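PDB 2E87: OBG-type G domain-containing protein from Pyrococcus horikoshii, which is of unknown function but binds GDP through an Obg-type G domain and probably acts as a GTP-binding protein of the Nog1 family. Local coordinates for residues M1-E6 with K158-V163; Q79-V84 with K237-A242; D83-R88 with R154-D159; A195-T200 with P222-R227. All blocks are in the same frame, centred on the assembly; numbering follows the deposited sequence.

The four contacts lie where the helical N-terminal part of the chain meets the G domain. Contacts 2 and 3 share helix 76-86 and have centres about 10 Å apart. Contact 2 turns this helix toward helix 234-241, and contact 3 toward the end of helix 144-156. The chain after that end packs on residues 1-6 in contact 1, about 11 Å from contact 3 between centres. There Leu160 CD2 packs on Leu85 CD1 at 3.7 Å. Contacts 2 and 4 have centres about 12 Å apart, and Tyr197 OH hydrogen-bonds to Ala239 O at 2.6 Å. Contact 4 is also the one nearest the nucleotide: the side chain of Pro222 is about 6 Å from GDP.

Contact 1: M1-E6 with K158-V163; sequences MRNPFE and KDLPVV. With SO4 (sulfate ion), chain C.
Asn3 and Leu160 carry this contact, and their side chains cross at about a right angle. Asn3 CG is anti to the backbone N (chi1 -168°), which turns the amide toward 158-163. Its ND2 lies 3.7 Å from Leu160 CB. The same nitrogen comes within 3.3 Å of Lys158 O, but the angle is too poor for a hydrogen bond. It donates instead to Leu157 O, just before the segment. The other end of the amide faces its own chain. Asn3 OD1 accepts from Phe5 N at 3.1 Å, in the carbonyl plane and on a lone pair. Both ends of the amide are therefore held, which fixes its rotation.

Leu160 CD1 meets the Phe5 ring obliquely. It lies equally far, 3.8 Å, from Phe5 CD1 and Phe5 CE1. Pro4 CD touches the same methyl at 4.1 Å, again at an oblique angle. Val82 of helix 76-86 also packs on Phe5.

Met1, a selenomethionine, lies along the Val163 backbone, with its SE 3.9 Å from Val163 C. It is poorly ordered, so its position is less certain. At the other end the Lys158 chain is extended, and its NZ hydrogen-bonds to O1 and O4 of a sulfate, probably from the crystallisation liquor.

Glu6 N bonds to Asn3 O at 3.0 Å. The arrangement is an Asx turn within a type I beta turn, laid against the segment that leads from helix 144-156 to strand 169-173 of the G domain.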
loop_
_atom_site.group_PDB
_atom_site.type_symbol
_atom_site.label_atom_id
_atom_site.label_comp_id
_atom_site.label_asym_id
_atom_site.label_seq_id
_atom_site.Cartn_x
_atom_site.Cartn_y
_atom_site.Cartn_z
HETATM N N MSE A 1 -2.534 -0.262 -12.969
HETATM C CA MSE A 1 -2.393 0.105 -11.530
HETATM C C MSE A 1 -3.659 -0.283 -10.762
HETATM O O MSE A 1 -4.725 -0.447 -11.360
HETATM C CB MSE A 1 -2.148 1.611 -11.402
HETATM C CG MSE A 1 -3.342 2.464 -11.801
HETATM SE SE MSE A 1 -2.951 4.360 -11.903
HETATM C CE MSE A 1 -3.634 4.722 -13.679
ATOM N N ARG A 2 -3.536 -0.430 -9.442
ATOM C CA ARG A 2 -4.670 -0.791 -8.586
ATOM C C ARG A 2 -4.273 -0.834 -7.110
ATOM O O ARG A 2 -3.144 -0.494 -6.759
ATOM C CB ARG A 2 -5.217 -2.158 -8.991
ATOM C CG ARG A 2 -4.309 -3.318 -8.640
ATOM C CD ARG A 2 -4.877 -4.638 -9.139
ATOM N NE ARG A 2 -6.282 -4.828 -8.776
ATOM C CZ ARG A 2 -7.311 -4.301 -9.438
ATOM N NH1 ARG A 2 -7.105 -3.545 -10.507
ATOM N NH2 ARG A 2 -8.551 -4.534 -9.034
ATOM N N ASN A 3 -5.206 -1.244 -6.253
ATOM C CA ASN A 3 -4.950 -1.359 -4.813
ATOM C C ASN A 3 -4.616 -2.837 -4.563
ATOM O O ASN A 3 -5.456 -3.710 -4.759
ATOM C CB ASN A 3 -6.193 -0.942 -4.016
ATOM C CG ASN A 3 -5.907 -0.757 -2.538
ATOM O OD1 ASN A 3 -5.531 -1.697 -1.851
ATOM N ND2 ASN A 3 -6.083 0.462 -2.047
ATOM N N PRO A 4 -3.385 -3.126 -4.118
ATOM C CA PRO A 4 -2.872 -4.473 -3.836
ATOM C C PRO A 4 -3.710 -5.316 -2.890
ATOM O O PRO A 4 -3.624 -6.544 -2.906
ATOM C CB PRO A 4 -1.488 -4.211 -3.233
ATOM C CG PRO A 4 -1.174 -2.803 -3.587
ATOM C CD PRO A 4 -2.496 -2.111 -3.538
ATOM N N PHE A 5 -4.513 -4.663 -2.056
ATOM C CA PHE A 5 -5.320 -5.382 -1.087
ATOM C C PHE A 5 -6.778 -5.579 -1.491
ATOM O O PHE A 5 -7.539 -6.231 -0.778
ATOM C CB PHE A 5 -5.234 -4.676 0.280
ATOM C CG PHE A 5 -3.837 -4.611 0.842
ATOM C CD1 PHE A 5 -2.954 -3.622 0.436
ATOM C CD2 PHE A 5 -3.379 -5.590 1.719
ATOM C CE1 PHE A 5 -1.644 -3.611 0.881
ATOM C CE2 PHE A 5 -2.066 -5.585 2.169
ATOM C CZ PHE A 5 -1.200 -4.592 1.746
ATOM N N GLU A 6 -7.173 -5.048 -2.642
ATOM C CA GLU A 6 -8.560 -5.178 -3.073
ATOM C C GLU A 6 -9.038 -6.620 -2.974
ATOM O O GLU A 6 -10.221 -6.874 -2.783
ATOM C CB GLU A 6 -8.728 -4.664 -4.505
ATOM C CG GLU A 6 -8.281 -5.635 -5.580
ATOM C CD GLU A 6 -9.447 -6.135 -6.411
ATOM O OE1 GLU A 6 -10.131 -5.294 -7.035
ATOM O OE2 GLU A 6 -9.685 -7.364 -6.440
ATOM N N LYS A 158 -7.770 0.474 2.058
ATOM C CA LYS A 158 -8.485 0.836 0.850
ATOM C C LYS A 158 -8.095 2.257 0.443
ATOM O O LYS A 158 -8.235 2.630 -0.720
ATOM C CB LYS A 158 -10.000 0.758 1.074
ATOM C CG LYS A 158 -10.524 -0.645 1.263
ATOM C CD LYS A 158 -12.035 -0.655 1.383
ATOM C CE LYS A 158 -12.571 -2.069 1.312
ATOM N NZ LYS A 158 -14.035 -2.121 1.556
ATOM N N ASP A 159 -7.600 3.041 1.398
ATOM C CA ASP A 159 -7.193 4.412 1.114
ATOM C C ASP A 159 -5.759 4.558 0.616
ATOM O O ASP A 159 -5.203 5.653 0.653
ATOM C CB ASP A 159 -7.352 5.296 2.349
ATOM C CG ASP A 159 -8.775 5.356 2.847
ATOM O OD1 ASP A 159 -9.698 5.495 2.008
ATOM O OD2 ASP A 159 -8.963 5.276 4.083
ATOM N N LEU A 160 -5.139 3.475 0.167
ATOM C CA LEU A 160 -3.780 3.619 -0.337
ATOM C C LEU A 160 -3.836 4.475 -1.584
ATOM O O LEU A 160 -4.767 4.382 -2.369
ATOM C CB LEU A 160 -3.170 2.266 -0.692
ATOM C CG LEU A 160 -2.640 1.446 0.480
ATOM C CD1 LEU A 160 -2.209 0.075 -0.028
ATOM C CD2 LEU A 160 -1.483 2.185 1.144
ATOM N N PRO A 161 -2.834 5.328 -1.781
ATOM C CA PRO A 161 -2.801 6.189 -2.965
ATOM C C PRO A 161 -2.854 5.334 -4.226
ATOM O O PRO A 161 -2.008 4.462 -4.410
ATOM C CB PRO A 161 -1.449 6.879 -2.854
ATOM C CG PRO A 161 -1.122 6.801 -1.417
ATOM C CD PRO A 161 -1.600 5.459 -0.997
ATOM N N VAL A 162 -3.841 5.576 -5.083
ATOM C CA VAL A 162 -3.964 4.842 -6.349
ATOM C C VAL A 162 -3.087 5.541 -7.406
ATOM O O VAL A 162 -3.516 6.511 -8.033
ATOM C CB VAL A 162 -5.437 4.833 -6.847
ATOM C CG1 VAL A 162 -5.508 4.363 -8.305
ATOM C CG2 VAL A 162 -6.283 3.933 -5.960
ATOM N N VAL A 163 -1.858 5.061 -7.587
ATOM C CA VAL A 163 -0.934 5.651 -8.560
ATOM C C VAL A 163 -0.093 4.596 -9.265
ATOM O O VAL A 163 0.030 3.463 -8.794
ATOM C CB VAL A 163 0.021 6.658 -7.893
ATOM C CG1 VAL A 163 -0.742 7.855 -7.440
ATOM C CG2 VAL A 163 0.706 6.017 -6.720
HETATM S S SO4 C . -16.377 -4.461 1.675
HETATM O O1 SO4 C . -15.823 -3.808 0.390
HETATM O O2 SO4 C . -17.903 -4.479 1.680
HETATM O O3 SO4 C . -15.879 -5.917 1.651
HETATM O O4 SO4 C . -15.913 -3.649 2.888
#

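Contact 2: Q79-V84 with K237-A242; sequences QELVDV and KQAILA
The polar part of the contact is gathered on one side-chain nitrogen. Gln238 stretches out from its helix, with CG anti to the backbone N (chi1 -169°) and the chain extended beyond it. This sets the amide across the ends of Glu80 and Asp83, which lie one turn apart on helix 76-86. Gln238 NE2 donates to Glu80 OE2 at 2.4 Å, a very short bond. It donates a second time to Asp83 OD1 at 2.8 Å. Both acceptors lie close to the amide plane of Gln238. Each oxygen is met from above its own carboxylate plane. The Glu80 chain bends at chi2 to bring OE2 there, and packing is tight: Gln238 CG is 2.9 Å from Glu80 OE2. With two negative groups sharing one nitrogen, the amide N-H bonds would probably be polarised.

The apolar part lies beside it. Val84 CG2 packs on Ala239 CB at 4.0 Å, and the Val84 side chain slides past Gln238 in the opposite direction. Ala242 CB is 3.7 Å from Glu80 CG and 3.9 Å from Leu81 CD2. Thus the Glu80 chain serves both parts, with its methylenes against Ala242 and its carboxylate on the amide.

The helix segments run antiparallel, 9.2 Å apart at closest approach and 162° between their directions. The contact is an antiparallel helix pair that docks a helix of the N-terminal helical part on helix 234-241 of the G domain.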
loop_
_atom_site.group_PDB
_atom_site.type_symbol
_atom_site.label_atom_id
_atom_site.label_comp_id
_atom_site.label_asym_id
_atom_site.label_seq_id
_atom_site.Cartn_x
_atom_site.Cartn_y
_atom_site.Cartn_z
ATOM N N GLN A 79 5.042 -0.434 0.741
ATOM C CA GLN A 79 5.492 -1.005 2.003
ATOM C C GLN A 79 5.551 0.129 3.016
ATOM O O GLN A 79 5.161 -0.011 4.172
ATOM C CB GLN A 79 6.868 -1.634 1.846
ATOM C CG GLN A 79 6.820 -3.002 1.210
ATOM C CD GLN A 79 8.195 -3.585 0.990
ATOM O OE1 GLN A 79 9.064 -3.516 1.861
ATOM N NE2 GLN A 79 8.400 -4.169 -0.179
ATOM N N GLU A 80 6.013 1.278 2.558
ATOM C CA GLU A 80 6.117 2.424 3.444
ATOM C C GLU A 80 4.726 2.934 3.871
ATOM O O GLU A 80 4.468 3.149 5.055
ATOM C CB GLU A 80 6.931 3.513 2.745
ATOM C CG GLU A 80 7.714 4.392 3.657
ATOM C CD GLU A 80 8.586 3.615 4.617
ATOM O OE1 GLU A 80 9.227 2.628 4.214
ATOM O OE2 GLU A 80 8.640 4.010 5.791
ATOM N N LEU A 81 3.809 3.112 2.930
ATOM C CA LEU A 81 2.507 3.601 3.323
ATOM C C LEU A 81 1.693 2.569 4.097
ATOM O O LEU A 81 0.892 2.937 4.947
ATOM C CB LEU A 81 1.733 4.118 2.116
ATOM C CG LEU A 81 2.338 5.356 1.454
ATOM C CD1 LEU A 81 1.367 5.865 0.445
ATOM C CD2 LEU A 81 2.611 6.430 2.460
ATOM N N VAL A 82 1.885 1.286 3.808
ATOM C CA VAL A 82 1.185 0.236 4.546
ATOM C C VAL A 82 1.595 0.355 6.024
ATOM O O VAL A 82 0.769 0.274 6.933
ATOM C CB VAL A 82 1.574 -1.184 4.041
ATOM C CG1 VAL A 82 1.228 -2.244 5.104
ATOM C CG2 VAL A 82 0.837 -1.490 2.739
ATOM N N ASP A 83 2.891 0.544 6.241
ATOM C CA ASP A 83 3.434 0.682 7.570
ATOM C C ASP A 83 2.812 1.909 8.225
ATOM O O ASP A 83 2.429 1.876 9.385
ATOM C CB ASP A 83 4.956 0.829 7.484
ATOM C CG ASP A 83 5.634 0.820 8.858
ATOM O OD1 ASP A 83 6.799 1.240 8.932
ATOM O OD2 ASP A 83 5.023 0.383 9.853
ATOM N N VAL A 84 2.692 2.996 7.473
ATOM C CA VAL A 84 2.115 4.214 8.021
ATOM C C VAL A 84 0.667 4.038 8.430
ATOM O O VAL A 84 0.250 4.530 9.466
ATOM C CB VAL A 84 2.188 5.391 7.008
ATOM C CG1 VAL A 84 1.144 6.443 7.338
ATOM C CG2 VAL A 84 3.556 6.015 7.050
ATOM N N LYS A 237 5.842 12.151 8.833
ATOM C CA LYS A 237 7.142 12.385 8.240
ATOM C C LYS A 237 7.490 11.158 7.381
ATOM O O LYS A 237 8.043 11.284 6.278
ATOM C CB LYS A 237 8.151 12.553 9.366
ATOM C CG LYS A 237 9.403 13.329 9.064
ATOM C CD LYS A 237 9.992 13.776 10.406
ATOM C CE LYS A 237 11.206 14.682 10.267
ATOM N NZ LYS A 237 11.670 15.159 11.615
ATOM N N GLN A 238 7.170 9.971 7.894
ATOM C CA GLN A 238 7.445 8.736 7.174
ATOM C C GLN A 238 6.561 8.691 5.918
ATOM O O GLN A 238 6.995 8.225 4.867
ATOM C CB GLN A 238 7.151 7.524 8.067
ATOM C CG GLN A 238 7.651 6.166 7.538
ATOM C CD GLN A 238 6.975 4.970 8.225
ATOM O OE1 GLN A 238 6.246 5.140 9.202
ATOM N NE2 GLN A 238 7.221 3.759 7.716
ATOM N N ALA A 239 5.330 9.186 6.039
ATOM C CA ALA A 239 4.377 9.216 4.929
ATOM C C ALA A 239 4.840 10.144 3.810
ATOM O O ALA A 239 4.637 9.866 2.620
ATOM C CB ALA A 239 3.011 9.666 5.425
ATOM N N ILE A 240 5.447 11.258 4.211
ATOM C CA ILE A 240 5.959 12.259 3.280
ATOM C C ILE A 240 7.208 11.719 2.617
ATOM O O ILE A 240 7.337 11.754 1.393
ATOM C CB ILE A 240 6.333 13.563 4.018
ATOM C CG1 ILE A 240 5.075 14.236 4.560
ATOM C CG2 ILE A 240 7.103 14.494 3.097
ATOM C CD1 ILE A 240 5.384 15.287 5.622
ATOM N N LEU A 241 8.124 11.200 3.427
ATOM C CA LEU A 241 9.371 10.686 2.890
ATOM C C LEU A 241 9.209 9.446 2.029
ATOM O O LEU A 241 10.153 9.036 1.350
ATOM C CB LEU A 241 10.365 10.409 4.018
ATOM C CG LEU A 241 10.806 11.629 4.834
ATOM C CD1 LEU A 241 11.882 11.205 5.819
ATOM C CD2 LEU A 241 11.336 12.717 3.916
ATOM N N ALA A 242 8.020 8.851 2.059
ATOM C CA ALA A 242 7.744 7.675 1.246
ATOM C C ALA A 242 7.864 8.055 -0.239
ATOM O O ALA A 242 8.138 7.200 -1.085
ATOM C CB ALA A 242 6.336 7.142 1.537
#

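Contact 3: D83-R88 with R154-D159; sequences DVLVDR and REVLKD. With SO4 (sulfate ion), chain C.
Two helices of the N-terminal helical part, 76-86 and 144-156, meet here near their C-terminal ends. The contact is apolar and small, without a hydrogen bond between the segments. Leu85 lays its CB against Val156 CG1 at 3.8 Å. Its CG is anti to the carbonyl carbon (chi1 -63°), and CD1 reaches Leu157 CD2 at 4.2 Å. Val86 uses one branch, CG1, which touches Leu157 CD2 at 3.9 Å, the two side chains crossing at about a right angle. The same CG1 also lies near Val156 CG1, so Leu85 and Val86 each touch both Val156 and Leu157.

The polar groups take no part in joining the two segments. On 83-88, Asp83 OD2 accepts from Arg88 N at 2.9 Å. Asp87 leaves the helix with positive phi (76°), and its side chain N-caps the helix that follows. On 154-159, Glu155 bridges two neighbouring positive groups and probably offsets their repulsion: OE2 is 2.9 Å from Lys158 NZ, and OE1 is 3.5 Å from Arg154 NH1. The sulfate bound by Lys158 also takes a weak hydrogen bond from Arg154 NH1 through O4, and Arg154 NH2 lies 2.7 Å from sulfate O3.

The chemistry is thus divided. Branched apolar side chains join the two helices, while the salt-bridge network lies on the side of 154-159 turned away from 83-88. There the charges of Arg154 and Lys158 probably draw the anion in, despite Glu155 beside it.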
loop_
_atom_site.group_PDB
_atom_site.type_symbol
_atom_site.label_atom_id
_atom_site.label_comp_id
_atom_site.label_asym_id
_atom_site.label_seq_id
_atom_site.Cartn_x
_atom_site.Cartn_y
_atom_site.Cartn_z
ATOM N N ASP A 83 2.891 0.544 6.241
ATOM C CA ASP A 83 3.434 0.682 7.570
ATOM C C ASP A 83 2.812 1.909 8.225
ATOM O O ASP A 83 2.429 1.876 9.385
ATOM C CB ASP A 83 4.956 0.829 7.484
ATOM C CG ASP A 83 5.634 0.820 8.858
ATOM O OD1 ASP A 83 6.799 1.240 8.932
ATOM O OD2 ASP A 83 5.023 0.383 9.853
ATOM N N VAL A 84 2.692 2.996 7.473
ATOM C CA VAL A 84 2.115 4.214 8.021
ATOM C C VAL A 84 0.667 4.038 8.430
ATOM O O VAL A 84 0.250 4.530 9.466
ATOM C CB VAL A 84 2.188 5.391 7.008
ATOM C CG1 VAL A 84 1.144 6.443 7.338
ATOM C CG2 VAL A 84 3.556 6.015 7.050
ATOM N N LEU A 85 -0.101 3.336 7.616
ATOM C CA LEU A 85 -1.520 3.156 7.888
ATOM C C LEU A 85 -1.935 2.103 8.923
ATOM O O LEU A 85 -2.911 2.303 9.647
ATOM C CB LEU A 85 -2.258 2.852 6.578
ATOM C CG LEU A 85 -2.258 3.935 5.502
ATOM C CD1 LEU A 85 -3.007 3.454 4.274
ATOM C CD2 LEU A 85 -2.910 5.180 6.058
ATOM N N VAL A 86 -1.220 0.989 9.002
ATOM C CA VAL A 86 -1.642 -0.069 9.919
ATOM C C VAL A 86 -0.524 -0.696 10.723
ATOM O O VAL A 86 -0.771 -1.596 11.528
ATOM C CB VAL A 86 -2.363 -1.185 9.127
ATOM C CG1 VAL A 86 -3.443 -0.573 8.259
ATOM C CG2 VAL A 86 -1.378 -1.943 8.235
ATOM N N ASP A 87 0.702 -0.233 10.479
ATOM C CA ASP A 87 1.912 -0.728 11.147
ATOM C C ASP A 87 2.398 -2.081 10.636
ATOM O O ASP A 87 1.821 -3.117 10.943
ATOM C CB ASP A 87 1.732 -0.815 12.671
ATOM C CG ASP A 87 3.044 -1.075 13.377
ATOM O OD1 ASP A 87 3.371 -2.245 13.647
ATOM O OD2 ASP A 87 3.776 -0.098 13.630
ATOM N N ARG A 88 3.491 -2.052 9.886
ATOM C CA ARG A 88 4.053 -3.257 9.298
ATOM C C ARG A 88 4.284 -4.421 10.260
ATOM O O ARG A 88 3.938 -5.560 9.950
ATOM C CB ARG A 88 5.379 -2.941 8.613
ATOM C CG ARG A 88 5.936 -4.126 7.835
ATOM C CD ARG A 88 7.450 -4.141 7.858
ATOM N NE ARG A 88 8.022 -2.943 7.260
ATOM C CZ ARG A 88 8.255 -2.794 5.960
ATOM N NH1 ARG A 88 7.967 -3.780 5.111
ATOM N NH2 ARG A 88 8.778 -1.656 5.514
ATOM N N ARG A 154 -7.803 -3.912 6.940
ATOM C CA ARG A 154 -8.317 -4.161 5.598
ATOM C C ARG A 154 -9.097 -2.965 5.071
ATOM O O ARG A 154 -8.943 -2.561 3.922
ATOM C CB ARG A 154 -9.226 -5.386 5.610
ATOM C CG ARG A 154 -9.986 -5.605 4.324
ATOM C CD ARG A 154 -10.964 -6.756 4.480
ATOM N NE ARG A 154 -11.753 -6.994 3.276
ATOM C CZ ARG A 154 -12.549 -6.091 2.710
ATOM N NH1 ARG A 154 -12.665 -4.877 3.236
ATOM N NH2 ARG A 154 -13.231 -6.403 1.616
ATOM N N GLU A 155 -9.939 -2.405 5.928
ATOM C CA GLU A 155 -10.752 -1.266 5.554
ATOM C C GLU A 155 -9.884 -0.030 5.366
ATOM O O GLU A 155 -10.074 0.723 4.422
ATOM C CB GLU A 155 -11.813 -1.019 6.628
ATOM C CG GLU A 155 -13.077 -0.337 6.128
ATOM C CD GLU A 155 -13.775 -1.116 5.021
ATOM O OE1 GLU A 155 -14.058 -2.320 5.205
ATOM O OE2 GLU A 155 -14.046 -0.521 3.962
ATOM N N VAL A 156 -8.925 0.167 6.260
ATOM C CA VAL A 156 -8.033 1.324 6.191
ATOM C C VAL A 156 -7.149 1.308 4.952
ATOM O O VAL A 156 -6.865 2.356 4.372
ATOM C CB VAL A 156 -7.085 1.403 7.422
ATOM C CG1 VAL A 156 -5.995 2.433 7.171
ATOM C CG2 VAL A 156 -7.860 1.787 8.677
ATOM N N LEU A 157 -6.717 0.118 4.552
ATOM C CA LEU A 157 -5.823 -0.009 3.412
ATOM C C LEU A 157 -6.448 0.347 2.072
ATOM O O LEU A 157 -5.740 0.522 1.077
ATOM C CB LEU A 157 -5.222 -1.410 3.369
ATOM C CG LEU A 157 -4.216 -1.670 4.491
ATOM C CD1 LEU A 157 -3.772 -3.117 4.431
ATOM C CD2 LEU A 157 -3.027 -0.726 4.362
ATOM N N LYS A 158 -7.770 0.474 2.058
ATOM C CA LYS A 158 -8.485 0.836 0.850
ATOM C C LYS A 158 -8.095 2.257 0.443
ATOM O O LYS A 158 -8.235 2.630 -0.720
ATOM C CB LYS A 158 -10.000 0.758 1.074
ATOM C CG LYS A 158 -10.524 -0.645 1.263
ATOM C CD LYS A 158 -12.035 -0.655 1.383
ATOM C CE LYS A 158 -12.571 -2.069 1.312
ATOM N NZ LYS A 158 -14.035 -2.121 1.556
ATOM N N ASP A 159 -7.600 3.041 1.398
ATOM C CA ASP A 159 -7.193 4.412 1.114
ATOM C C ASP A 159 -5.759 4.558 0.616
ATOM O O ASP A 159 -5.203 5.653 0.653
ATOM C CB ASP A 159 -7.352 5.296 2.349
ATOM C CG ASP A 159 -8.775 5.356 2.847
ATOM O OD1 ASP A 159 -9.698 5.495 2.008
ATOM O OD2 ASP A 159 -8.963 5.276 4.083
HETATM S S SO4 C . -16.377 -4.461 1.675
HETATM O O1 SO4 C . -15.823 -3.808 0.390
HETATM O O2 SO4 C . -17.903 -4.479 1.680
HETATM O O3 SO4 C . -15.879 -5.917 1.651
HETATM O O4 SO4 C . -15.913 -3.649 2.888
#

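Contact 4: A195-T200 with P222-R227; sequences ASYPFT and PGLLDR
The Tyr197 ring has Leu224 over one face. Leu224 CD1 is 3.6 Å from the ring centroid and 19° off the normal, a CH-pi contact displaced toward CD2 and CE2. The edge carries the hydroxyl, and Tyr197 OH hydrogen-bonds to Ala239 O of helix 234-241. The second flat group is the Arg227 guanidinium. Gly223 CA lies over one of its faces, 3.6 Å above the plane and toward the rim.

Leu224 CD2 points to Thr200, whose CG2 is 3.5 Å away. Thr200 is held in turn: its OG1 donates to Tyr197 O at 2.7 Å, on a lone pair in the carbonyl plane, across a type II turn from Tyr197 to Thr200. In 222-227, Asp226 OD1 takes two donors. Gly223 N comes at 2.7 Å and is nearly straight (172°). Arg227 NH2 is also 2.7 Å from it, as part of a salt bridge.

Residues 197-200 open the G2 motif (YPFTT) of Obg-type GTPases and Pro222-Gly223 close the G3 motif (DTPG), so the loops are probably the two switch regions. In this GDP state no hydrogen bond joins the segments. Their contact is apolar, while polar bonds shape each loop separately.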
loop_
_atom_site.group_PDB
_atom_site.type_symbol
_atom_site.label_atom_id
_atom_site.label_comp_id
_atom_site.label_asym_id
_atom_site.label_seq_id
_atom_site.Cartn_x
_atom_site.Cartn_y
_atom_site.Cartn_z
ATOM N N ALA A 195 -5.596 11.268 -6.047
ATOM C CA ALA A 195 -5.200 10.098 -5.285
ATOM C C ALA A 195 -5.303 10.419 -3.809
ATOM O O ALA A 195 -5.014 11.538 -3.391
ATOM C CB ALA A 195 -3.777 9.703 -5.619
ATOM N N SER A 196 -5.730 9.439 -3.020
ATOM C CA SER A 196 -5.828 9.636 -1.586
ATOM C C SER A 196 -4.421 9.563 -1.049
ATOM O O SER A 196 -3.601 8.810 -1.568
ATOM C CB SER A 196 -6.665 8.534 -0.953
ATOM O OG SER A 196 -8.026 8.691 -1.299
ATOM N N TYR A 197 -4.110 10.352 -0.035
ATOM C CA TYR A 197 -2.777 10.271 0.522
ATOM C C TYR A 197 -2.798 10.519 2.021
ATOM O O TYR A 197 -3.381 11.495 2.492
ATOM C CB TYR A 197 -1.847 11.265 -0.154
ATOM C CG TYR A 197 -0.409 10.846 -0.060
ATOM C CD1 TYR A 197 0.226 10.189 -1.121
ATOM C CD2 TYR A 197 0.323 11.086 1.104
ATOM C CE1 TYR A 197 1.563 9.790 -1.018
ATOM C CE2 TYR A 197 1.642 10.697 1.218
ATOM C CZ TYR A 197 2.264 10.056 0.159
ATOM O OH TYR A 197 3.591 9.738 0.289
ATOM N N PRO A 198 -2.166 9.628 2.795
ATOM C CA PRO A 198 -2.122 9.767 4.255
ATOM C C PRO A 198 -1.670 11.155 4.707
ATOM O O PRO A 198 -0.691 11.694 4.192
ATOM C CB PRO A 198 -1.147 8.674 4.662
ATOM C CG PRO A 198 -1.436 7.602 3.642
ATOM C CD PRO A 198 -1.490 8.392 2.363
ATOM N N PHE A 199 -2.398 11.734 5.659
ATOM C CA PHE A 199 -2.086 13.061 6.212
ATOM C C PHE A 199 -2.343 14.254 5.295
ATOM O O PHE A 199 -1.758 15.326 5.473
ATOM C CB PHE A 199 -0.635 13.108 6.716
ATOM C CG PHE A 199 -0.346 12.103 7.783
ATOM C CD1 PHE A 199 -0.012 10.799 7.453
ATOM C CD2 PHE A 199 -0.486 12.436 9.121
ATOM C CE1 PHE A 199 0.173 9.839 8.436
ATOM C CE2 PHE A 199 -0.304 11.486 10.116
ATOM C CZ PHE A 199 0.024 10.182 9.775
ATOM N N THR A 200 -3.201 14.075 4.300
ATOM C CA THR A 200 -3.521 15.190 3.426
ATOM C C THR A 200 -5.006 15.435 3.585
ATOM O O THR A 200 -5.774 14.524 3.921
ATOM C CB THR A 200 -3.219 14.927 1.926
ATOM O OG1 THR A 200 -4.070 13.882 1.433
ATOM C CG2 THR A 200 -1.754 14.567 1.726
ATOM N N PRO A 222 0.508 18.894 -2.345
ATOM C CA PRO A 222 -0.100 19.762 -1.327
ATOM C C PRO A 222 -0.220 19.014 0.003
ATOM O O PRO A 222 -0.599 17.842 0.038
ATOM C CB PRO A 222 -1.466 20.103 -1.927
ATOM C CG PRO A 222 -1.823 18.815 -2.656
ATOM C CD PRO A 222 -0.496 18.426 -3.323
ATOM N N GLY A 223 0.116 19.693 1.089
ATOM C CA GLY A 223 0.030 19.071 2.392
ATOM C C GLY A 223 1.174 18.134 2.706
ATOM O O GLY A 223 1.231 17.591 3.807
ATOM N N LEU A 224 2.089 17.950 1.757
ATOM C CA LEU A 224 3.221 17.055 1.950
ATOM C C LEU A 224 4.587 17.750 1.799
ATOM O O LEU A 224 5.426 17.706 2.708
ATOM C CB LEU A 224 3.114 15.878 0.963
ATOM C CG LEU A 224 1.820 15.023 0.997
ATOM C CD1 LEU A 224 1.846 13.969 -0.115
ATOM C CD2 LEU A 224 1.659 14.330 2.366
ATOM N N LEU A 225 4.819 18.391 0.659
ATOM C CA LEU A 225 6.092 19.054 0.444
ATOM C C LEU A 225 5.914 20.549 0.289
ATOM O O LEU A 225 6.657 21.203 -0.443
ATOM C CB LEU A 225 6.792 18.464 -0.783
ATOM C CG LEU A 225 7.289 17.030 -0.586
ATOM C CD1 LEU A 225 7.921 16.532 -1.862
ATOM C CD2 LEU A 225 8.305 16.983 0.557
ATOM N N ASP A 226 4.930 21.082 1.009
ATOM C CA ASP A 226 4.614 22.503 0.965
ATOM C C ASP A 226 4.757 23.144 2.339
ATOM O O ASP A 226 4.202 24.212 2.599
ATOM C CB ASP A 226 3.184 22.708 0.457
ATOM C CG ASP A 226 2.154 22.090 1.365
ATOM O OD1 ASP A 226 0.941 22.235 1.092
ATOM O OD2 ASP A 226 2.566 21.456 2.353
ATOM N N ARG A 227 5.496 22.479 3.219
ATOM C CA ARG A 227 5.722 22.991 4.562
ATOM C C ARG A 227 6.872 22.255 5.236
ATOM O O ARG A 227 7.199 21.131 4.871
ATOM C CB ARG A 227 4.458 22.859 5.395
ATOM C CG ARG A 227 4.051 21.447 5.671
ATOM C CD ARG A 227 2.571 21.394 5.940
ATOM N NE ARG A 227 1.831 21.946 4.809
ATOM C CZ ARG A 227 0.508 21.930 4.700
ATOM N NH1 ARG A 227 -0.235 21.383 5.659
ATOM N NH2 ARG A 227 -0.074 22.461 3.631
#